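Local coordinates for protein beta-glucanase (Bacteroides thetaiotaomicron, PDB 6EUG) that probably hydrolyses O-glycosidic bonds as a beta-1,3-galactosidase, here through its family 43 glycoside hydrolase domain, which holds glucoimidazole in its pocket, at residues Y274-S279 with R290-D295. Sequence-based numbering, arbitrary orientation.
Sequences YWMITS and RLLTAD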
ATOM      1  N   TYR A 274      12.643  11.595   0.777  1.00 13.48           N
ATOM      2  CA  TYR A 274      11.573  10.589   0.613  1.00 13.94           C
ATOM      3  C   TYR A 274      11.670   9.932  -0.775  1.00 13.89           C
ATOM      4  O   TYR A 274      11.844  10.618  -1.820  1.00 15.66           O
ATOM      5  CB  TYR A 274      10.192  11.226   0.823  1.00 14.23           C
ATOM      6  CG  TYR A 274       9.998  11.821   2.200  1.00 14.23           C
ATOM      7  CD1 TYR A 274      10.437  13.121   2.471  1.00 15.17           C
ATOM      8  CD2 TYR A 274       9.462  11.079   3.252  1.00 16.24           C
ATOM      9  CE1 TYR A 274      10.287  13.687   3.712  1.00 16.88           C
ATOM     10  CE2 TYR A 274       9.320  11.648   4.518  1.00 19.69           C
ATOM     11  CZ  TYR A 274       9.761  12.947   4.744  1.00 18.24           C
ATOM     12  OH  TYR A 274       9.698  13.588   5.993  1.00 19.27           O
ATOM     13  N   TRP A 275      11.513   8.608  -0.787  1.00 13.64           N
ATOM     14  CA  TRP A 275      11.578   7.790  -2.011  1.00 12.32           C
ATOM     15  C   TRP A 275      10.365   6.860  -2.040  1.00 14.77           C
ATOM     16  O   TRP A 275      10.136   6.068  -1.084  1.00 17.36           O
ATOM     17  CB  TRP A 275      12.851   6.922  -2.048  1.00 13.44           C
ATOM     18  CG  TRP A 275      14.157   7.690  -2.075  1.00 15.17           C
ATOM     19  CD1 TRP A 275      15.033   7.847  -1.018  1.00 16.72           C
ATOM     20  CD2 TRP A 275      14.741   8.411  -3.178  1.00 16.57           C
ATOM     21  NE1 TRP A 275      16.108   8.634  -1.388  1.00 17.27           N
ATOM     22  CE2 TRP A 275      15.966   8.985  -2.702  1.00 16.80           C
ATOM     23  CE3 TRP A 275      14.365   8.632  -4.507  1.00 16.74           C
ATOM     24  CZ2 TRP A 275      16.809   9.730  -3.519  1.00 18.87           C
ATOM     25  CZ3 TRP A 275      15.211   9.403  -5.328  1.00 16.30           C
ATOM     26  CH2 TRP A 275      16.422   9.934  -4.819  1.00 18.42           C
ATOM     27  N   MET A 276       9.608   6.896  -3.128  1.00 14.90           N
ATOM     28  CA  MET A 276       8.437   6.014  -3.272  1.00 13.87           C
ATOM     29  C   MET A 276       8.515   5.242  -4.602  1.00 13.61           C
ATOM     30  O   MET A 276       8.829   5.818  -5.656  1.00 15.78           O
ATOM     31  CB  MET A 276       7.147   6.851  -3.212  1.00 16.24           C
ATOM     32  CG  MET A 276       5.856   6.061  -3.265  1.00 16.03           C
ATOM     33  SD  MET A 276       4.422   6.852  -2.493  1.00 21.60           S
ATOM     34  CE  MET A 276       4.397   8.534  -3.123  1.00 21.79           C
ATOM     35  N   ILE A 277       8.218   3.950  -4.536  1.00 13.76           N
ATOM     36  CA  ILE A 277       8.142   3.074  -5.726  1.00 10.63           C
ATOM     37  C   ILE A 277       6.688   2.686  -5.926  1.00 13.65           C
ATOM     38  O   ILE A 277       6.007   2.283  -4.971  1.00 14.94           O
ATOM     39  CB  ILE A 277       9.077   1.828  -5.649  1.00 11.12           C
ATOM     40  CG1 ILE A 277      10.540   2.288  -5.553  1.00 14.45           C
ATOM     41  CG2 ILE A 277       8.842   0.876  -6.827  1.00 14.38           C
ATOM     42  CD1 ILE A 277      11.572   1.188  -5.346  1.00 14.35           C
ATOM     43  N   THR A 278       6.253   2.782  -7.185  1.00 13.73           N
ATOM     44  CA  THR A 278       4.903   2.420  -7.592  1.00 13.26           C
ATOM     45  C   THR A 278       4.908   1.564  -8.849  1.00 14.73           C
ATOM     46  O   THR A 278       5.932   1.487  -9.560  1.00 16.65           O
ATOM     47  CB  THR A 278       4.061   3.691  -7.821  1.00 13.68           C
ATOM     48  OG1 THR A 278       4.688   4.507  -8.820  1.00 14.09           O
ATOM     49  CG2 THR A 278       3.958   4.522  -6.556  1.00 15.24           C
ATOM     50  N   SER A 279       3.763   0.918  -9.124  1.00 15.00           N
ATOM     51  CA  SER A 279       3.508   0.276 -10.420  1.00 16.16           C
ATOM     52  C   SER A 279       2.551   1.148 -11.234  1.00 15.86           C
ATOM     53  O   SER A 279       1.940   2.071 -10.713  1.00 13.04           O
ATOM     54  CB  SER A 279       2.853  -1.134 -10.232  1.00 14.65           C
ATOM     55  OG  SER A 279       1.509  -1.029  -9.788  1.00 14.39           O
ATOM     56  N   ARG A 290       7.842   2.748 -11.338  1.00 14.67           N
ATOM     57  CA  ARG A 290       8.182   4.167 -11.304  1.00 14.32           C
ATOM     58  C   ARG A 290       8.884   4.465  -9.961  1.00 13.16           C
ATOM     59  O   ARG A 290       8.571   3.818  -8.914  1.00 14.20           O
ATOM     60  CB  ARG A 290       6.914   5.050 -11.416  1.00 15.32           C
ATOM     61  CG  ARG A 290       6.036   4.784 -12.660  1.00 16.87           C
ATOM     62  CD  ARG A 290       4.914   3.785 -12.464  1.00 17.30           C
ATOM     63  NE  ARG A 290       4.148   3.661 -13.701  1.00 20.05           N
ATOM     64  CZ  ARG A 290       3.045   4.330 -14.029  1.00 18.53           C
ATOM     65  NH1 ARG A 290       2.479   5.212 -13.208  1.00 19.72           N
ATOM     66  NH2 ARG A 290       2.506   4.101 -15.216  1.00 21.28           N
ATOM     67  N   LEU A 291       9.802   5.434  -9.996  1.00 13.81           N
ATOM     68  CA  LEU A 291      10.424   6.016  -8.791  1.00 15.62           C
ATOM     69  C   LEU A 291       9.970   7.466  -8.614  1.00 15.00           C
ATOM     70  O   LEU A 291      10.086   8.262  -9.546  1.00 15.37           O
ATOM     71  CB  LEU A 291      11.948   5.959  -8.871  1.00 15.38           C
ATOM     72  CG  LEU A 291      12.746   6.489  -7.685  1.00 15.83           C
ATOM     73  CD1 LEU A 291      12.411   5.664  -6.437  1.00 15.27           C
ATOM     74  CD2 LEU A 291      14.241   6.465  -7.959  1.00 17.60           C
ATOM     75  N   LEU A 292       9.459   7.793  -7.422  1.00 14.50           N
ATOM     76  CA  LEU A 292       8.994   9.138  -7.096  1.00 15.62           C
ATOM     77  C   LEU A 292       9.792   9.681  -5.902  1.00 16.21           C
ATOM     78  O   LEU A 292      10.163   8.906  -5.014  1.00 16.86           O
ATOM     79  CB  LEU A 292       7.514   9.161  -6.814  1.00 14.86           C
ATOM     80  CG  LEU A 292       6.594   8.261  -7.700  1.00 14.53           C
ATOM     81  CD1 LEU A 292       5.168   8.261  -7.172  1.00 16.74           C
ATOM     82  CD2 LEU A 292       6.597   8.724  -9.156  1.00 16.61           C
ATOM     83  N   THR A 293      10.051  10.987  -5.876  1.00 14.51           N
ATOM     84  CA  THR A 293      10.829  11.595  -4.769  1.00 14.84           C
ATOM     85  C   THR A 293      10.335  12.988  -4.358  1.00 15.31           C
ATOM     86  O   THR A 293       9.791  13.761  -5.203  1.00 14.81           O
ATOM     87  CB  THR A 293      12.339  11.600  -5.107  1.00 14.00           C
ATOM     88  OG1 THR A 293      13.156  11.972  -3.979  1.00 15.67           O
ATOM     89  CG2 THR A 293      12.639  12.559  -6.276  1.00 15.50           C
ATOM     90  N   ALA A 294      10.544  13.300  -3.073  1.00 15.64           N
ATOM     91  CA  ALA A 294      10.299  14.621  -2.500  1.00 15.89           C
ATOM     92  C   ALA A 294      11.260  14.930  -1.349  1.00 15.11           C
ATOM     93  O   ALA A 294      11.811  13.998  -0.705  1.00 14.31           O
ATOM     94  CB  ALA A 294       8.860  14.768  -2.007  1.00 16.44           C
ATOM     95  N   ASP A 295      11.437  16.220  -1.077  1.00 17.03           N
ATOM     96  CA  ASP A 295      12.198  16.673   0.118  1.00 17.43           C
ATOM     97  C   ASP A 295      11.354  17.056   1.329  1.00 17.39           C
ATOM     98  O   ASP A 295      11.904  17.530   2.346  1.00 17.32           O
ATOM     99  CB  ASP A 295      13.185  17.814  -0.251  1.00 18.06           C
ATOM    100  CG  ASP A 295      14.291  17.362  -1.239  1.00 19.45           C
ATOM    101  OD1 ASP A 295      14.569  16.166  -1.371  1.00 21.81           O
ATOM    102  OD2 ASP A 295      14.892  18.226  -1.912  1.00 27.69           O
TER
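Leu291 wedges its CD1 between Trp275 and Ile277, 4.0 Å from Ile277 CG1, on one face of an antiparallel beta hairpin. Its strands, 273-279 and 290-294, are the central pair of a four-stranded blade in the five-bladed beta-propeller of the GH43 domain; Pro363 and Ile365 of the neighbouring blade lie against this face. On the other face Met276 CE, swung toward Leu292 by the bend at chi3 (48°), lies 4.1 Å from Leu292 CD1, which also meets Thr278 CG2. Between the two faces the backbones pair regularly, and Leu292 N gives Met276 O a short bond of 2.7 Å. Toward the end nearer the ligand, Thr278 OG1 rests 3.5 Å from Arg290 CB; Asn262 OD1 is hydrogen-bonded to both this hydroxyl and Arg290 NH1, linking the strands. The Arg290 guanidinium turns one face to Ser279 C. Ser279 OG is hydrogen-bonded to Gln320 NE2 of the glucoimidazole pocket, so the hairpin reaches the ligand's second shell. At the opposite end, Trp275 lies alongside Thr293, whose OG1 sits 3.5 Å above the indole plane near its rim. With OG1 anti to the backbone N (chi1 -170°), that hydroxyl donates to Tyr274 O at 2.9 Å, joining Ala294 N as the carbonyl's second donor.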